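Local structure of Lys-gingipain W83 (3KM5) at residues 66-71 / 157-162. The protein is a secreted cysteine protease that cleaves after lysine and may act as a virulence factor, the piece considered here being its K2 cleaved adhesin domain, a calcium-binding jelly roll. Numbering follows the deposited sequence.
Sequences DNYLIS and AFRHYN. With CA (calcium ion), chain C.
The guanidinium of R159 lies between two tyrosines: Y68 OH sits over the centre of one face, 3.2 Å above the plane, and Y161 CD1 covers the opposite face at 3.4 Å. Its edge, in plane, meets the carboxylate of D66. The Y68 ring in turn carries R159 CG over its centre, a CH-pi contact, with A157 CB near the ring edge. The arginine, extended from CG to NE, runs alongside the tyrosine, pointing the same way, and the ring and guanidinium planes are 16° apart. D66 CG, anti to its backbone N (chi1 -172°), brings the carboxylate to a side-on, two-nitrogen salt bridge: R159 NE to D66 OD1 at 2.7 Å, nearly straight (172°), and R159 NH2 to D66 OD2 at 3.1 Å, from above the carboxylate plane.

Paired backbone bonds N67-H160 and L69-F158 set the antiparallel register. On the face carrying N67, L69, F158 and H160, S55 OG bonds both N67 ND2 and H160 ND1, while N67 OD1 binds calcium at 2.4 Å with OD1 of D25, D27 and D29 and the backbone O of Q31. F158 packs on L171 and I174 of the facing sheet. Strands 66-70 and 155-161 are thus neighbours within one sheet of the jelly-roll sandwich, reaching one of the domain's two calcium sites through N67.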
ATOM      1  N   ASP A  66      -6.700   9.860   1.377  1.00  8.63           N
ATOM      2  CA  ASP A  66      -6.705   9.393   2.761  1.00  9.02           C
ATOM      3  C   ASP A  66      -7.351   8.012   2.752  1.00 10.92           C
ATOM      4  O   ASP A  66      -8.543   7.848   3.047  1.00  9.32           O
ATOM      5  CB  ASP A  66      -7.393  10.390   3.701  1.00 10.59           C
ATOM      6  CG  ASP A  66      -7.238  10.001   5.175  1.00 13.12           C
ATOM      7  OD1 ASP A  66      -6.553   9.009   5.452  1.00 10.96           O
ATOM      8  OD2 ASP A  66      -7.872  10.622   6.065  1.00 16.20           O
ATOM      9  N   ASN A  67      -6.549   7.047   2.321  1.00  8.08           N
ATOM     10  CA  ASN A  67      -7.027   5.726   1.990  1.00  7.25           C
ATOM     11  C   ASN A  67      -6.480   4.709   2.980  1.00  6.88           C
ATOM     12  O   ASN A  67      -5.263   4.620   3.196  1.00  8.33           O
ATOM     13  CB  ASN A  67      -6.566   5.303   0.580  1.00  8.21           C
ATOM     14  CG  ASN A  67      -7.001   6.244  -0.509  1.00  7.98           C
ATOM     15  OD1 ASN A  67      -8.043   6.875  -0.411  1.00  8.23           O
ATOM     16  ND2 ASN A  67      -6.241   6.264  -1.603  1.00  7.69           N
ATOM     17  N   TYR A  68      -7.371   3.940   3.614  1.00  8.50           N
ATOM     18  CA  TYR A  68      -6.980   2.875   4.553  1.00  6.82           C
ATOM     19  C   TYR A  68      -7.124   1.486   3.948  1.00  8.34           C
ATOM     20  O   TYR A  68      -8.149   1.148   3.367  1.00  8.20           O
ATOM     21  CB  TYR A  68      -7.863   2.931   5.819  1.00  9.49           C
ATOM     22  CG  TYR A  68      -7.760   4.146   6.724  1.00  9.69           C
ATOM     23  CD1 TYR A  68      -7.266   4.027   8.031  1.00  9.96           C
ATOM     24  CD2 TYR A  68      -8.253   5.341   6.324  1.00 10.85           C
ATOM     25  CE1 TYR A  68      -7.227   5.099   8.885  1.00 10.28           C
ATOM     26  CE2 TYR A  68      -8.213   6.442   7.187  1.00  7.39           C
ATOM     27  CZ  TYR A  68      -7.707   6.295   8.449  1.00  9.34           C
ATOM     28  OH  TYR A  68      -7.695   7.419   9.281  1.00 11.00           O
ATOM     29  N   LEU A  69      -6.109   0.702   4.179  1.00  7.65           N
ATOM     30  CA  LEU A  69      -6.087  -0.722   3.844  1.00  7.06           C
ATOM     31  C   LEU A  69      -5.973  -1.477   5.171  1.00  8.92           C
ATOM     32  O   LEU A  69      -4.959  -1.347   5.862  1.00  8.89           O
ATOM     33  CB  LEU A  69      -4.901  -1.024   2.937  1.00  7.73           C
ATOM     34  CG  LEU A  69      -4.642  -2.504   2.625  1.00  7.00           C
ATOM     35  CD1 LEU A  69      -5.751  -3.026   1.781  1.00 10.74           C
ATOM     36  CD2 LEU A  69      -3.365  -2.626   1.883  1.00  9.36           C
ATOM     37  N   ILE A  70      -6.989  -2.264   5.511  1.00  7.10           N
ATOM     38  CA  ILE A  70      -7.142  -2.861   6.837  1.00  8.76           C
ATOM     39  C   ILE A  70      -7.142  -4.390   6.801  1.00  9.20           C
ATOM     40  O   ILE A  70      -7.895  -5.026   6.054  1.00  9.35           O
ATOM     41  CB  ILE A  70      -8.459  -2.357   7.504  1.00  8.77           C
ATOM     42  CG1 ILE A  70      -8.457  -0.833   7.554  1.00  8.39           C
ATOM     43  CG2 ILE A  70      -8.654  -2.912   8.919  1.00 10.22           C
ATOM     44  CD1 ILE A  70      -9.813  -0.172   7.962  1.00 11.00           C
ATOM     45  N   SER A  71      -6.259  -4.974   7.601  1.00  8.17           N
ATOM     46  CA  SER A  71      -6.103  -6.429   7.642  1.00  7.94           C
ATOM     47  C   SER A  71      -7.324  -7.106   8.247  1.00  8.74           C
ATOM     48  O   SER A  71      -8.187  -6.501   8.848  1.00 10.97           O
ATOM     49  CB  SER A  71      -4.887  -6.820   8.474  1.00 10.16           C
ATOM     50  OG  SER A  71      -5.085  -6.550   9.864  1.00  8.87           O
ATOM     51  N   ALA A 157      -3.488  -1.451   9.767  1.00  9.40           N
ATOM     52  CA  ALA A 157      -3.888  -0.670   8.612  1.00  9.36           C
ATOM     53  C   ALA A 157      -2.692   0.025   7.996  1.00  8.18           C
ATOM     54  O   ALA A 157      -1.778   0.448   8.706  1.00  8.69           O
ATOM     55  CB  ALA A 157      -4.916   0.408   9.031  1.00 11.60           C
ATOM     56  N   PHE A 158      -2.706   0.154   6.675  1.00  8.12           N
ATOM     57  CA  PHE A 158      -1.782   1.015   5.939  1.00  6.61           C
ATOM     58  C   PHE A 158      -2.617   2.170   5.410  1.00  9.44           C
ATOM     59  O   PHE A 158      -3.673   1.979   4.770  1.00  9.56           O
ATOM     60  CB  PHE A 158      -1.131   0.241   4.783  1.00  9.08           C
ATOM     61  CG  PHE A 158      -0.266  -0.854   5.231  1.00  7.84           C
ATOM     62  CD1 PHE A 158       1.111  -0.664   5.334  1.00  9.63           C
ATOM     63  CD2 PHE A 158      -0.789  -2.094   5.518  1.00 10.06           C
ATOM     64  CE1 PHE A 158       1.942  -1.684   5.769  1.00 10.51           C
ATOM     65  CE2 PHE A 158       0.031  -3.122   5.947  1.00 11.05           C
ATOM     66  CZ  PHE A 158       1.418  -2.921   6.060  1.00 10.33           C
ATOM     67  N   ARG A 159      -2.151   3.386   5.679  1.00  9.44           N
ATOM     68  CA  ARG A 159      -2.908   4.596   5.393  1.00  8.72           C
ATOM     69  C   ARG A 159      -2.073   5.473   4.488  1.00  7.95           C
ATOM     70  O   ARG A 159      -1.019   5.940   4.896  1.00  7.71           O
ATOM     71  CB  ARG A 159      -3.264   5.325   6.686  1.00  9.58           C
ATOM     72  CG  ARG A 159      -4.164   6.537   6.472  1.00 10.71           C
ATOM     73  CD  ARG A 159      -4.299   7.267   7.777  1.00  9.61           C
ATOM     74  NE  ARG A 159      -5.083   8.490   7.689  1.00  9.77           N
ATOM     75  CZ  ARG A 159      -5.230   9.372   8.673  1.00 11.69           C
ATOM     76  NH1 ARG A 159      -4.622   9.184   9.851  1.00 13.50           N
ATOM     77  NH2 ARG A 159      -5.978  10.441   8.473  1.00 13.11           N
ATOM     78  N   HIS A 160      -2.520   5.677   3.255  1.00  7.82           N
ATOM     79  CA  HIS A 160      -1.867   6.576   2.314  1.00  7.50           C
ATOM     80  C   HIS A 160      -2.558   7.922   2.473  1.00  8.77           C
ATOM     81  O   HIS A 160      -3.758   8.064   2.184  1.00  8.33           O
ATOM     82  CB  HIS A 160      -2.015   6.014   0.875  1.00  8.78           C
ATOM     83  CG  HIS A 160      -1.383   6.829  -0.214  1.00  8.28           C
ATOM     84  ND1 HIS A 160      -1.846   6.773  -1.511  1.00  9.25           N
ATOM     85  CD2 HIS A 160      -0.300   7.660  -0.229  1.00  7.81           C
ATOM     86  CE1 HIS A 160      -1.049   7.482  -2.289  1.00  8.83           C
ATOM     87  NE2 HIS A 160      -0.121   8.049  -1.535  1.00  7.30           N
ATOM     88  N   TYR A 161      -1.820   8.916   2.949  1.00  9.76           N
ATOM     89  CA  TYR A 161      -2.434  10.180   3.303  1.00 11.61           C
ATOM     90  C   TYR A 161      -1.393  11.251   3.435  1.00  8.03           C
ATOM     91  O   TYR A 161      -0.211  10.977   3.354  1.00 10.50           O
ATOM     92  CB  TYR A 161      -3.245  10.035   4.600  1.00  9.62           C
ATOM     93  CG  TYR A 161      -2.503  10.188   5.909  1.00 10.62           C
ATOM     94  CD1 TYR A 161      -2.910  11.143   6.825  1.00  9.69           C
ATOM     95  CD2 TYR A 161      -1.427   9.380   6.247  1.00  8.33           C
ATOM     96  CE1 TYR A 161      -2.254  11.314   8.004  1.00 13.51           C
ATOM     97  CE2 TYR A 161      -0.794   9.533   7.432  1.00  9.06           C
ATOM     98  CZ  TYR A 161      -1.198  10.508   8.313  1.00 13.15           C
ATOM     99  OH  TYR A 161      -0.566  10.691   9.543  1.00 13.28           O
ATOM    100  N   ASN A 162      -1.853  12.487   3.637  1.00 10.58           N
ATOM    101  CA  ASN A 162      -0.930  13.604   3.905  1.00  9.15           C
ATOM    102  C   ASN A 162       0.057  13.830   2.758  1.00 12.42           C
ATOM    103  O   ASN A 162       1.226  14.141   2.996  1.00 13.22           O
ATOM    104  CB  ASN A 162      -0.181  13.419   5.247  1.00 10.99           C
ATOM    105  CG  ASN A 162      -0.888  14.032   6.413  1.00 11.87           C
ATOM    106  OD1 ASN A 162      -2.078  14.382   6.349  1.00 16.83           O
ATOM    107  ND2 ASN A 162      -0.156  14.173   7.515  1.00 15.87           N
TER
HETATM  108 CA    CA C2011      -9.536   8.234  -1.755  1.00  9.01          CA
HETATM  109  O   HOH W   1      -7.620   9.209  -2.919  1.00 10.00           O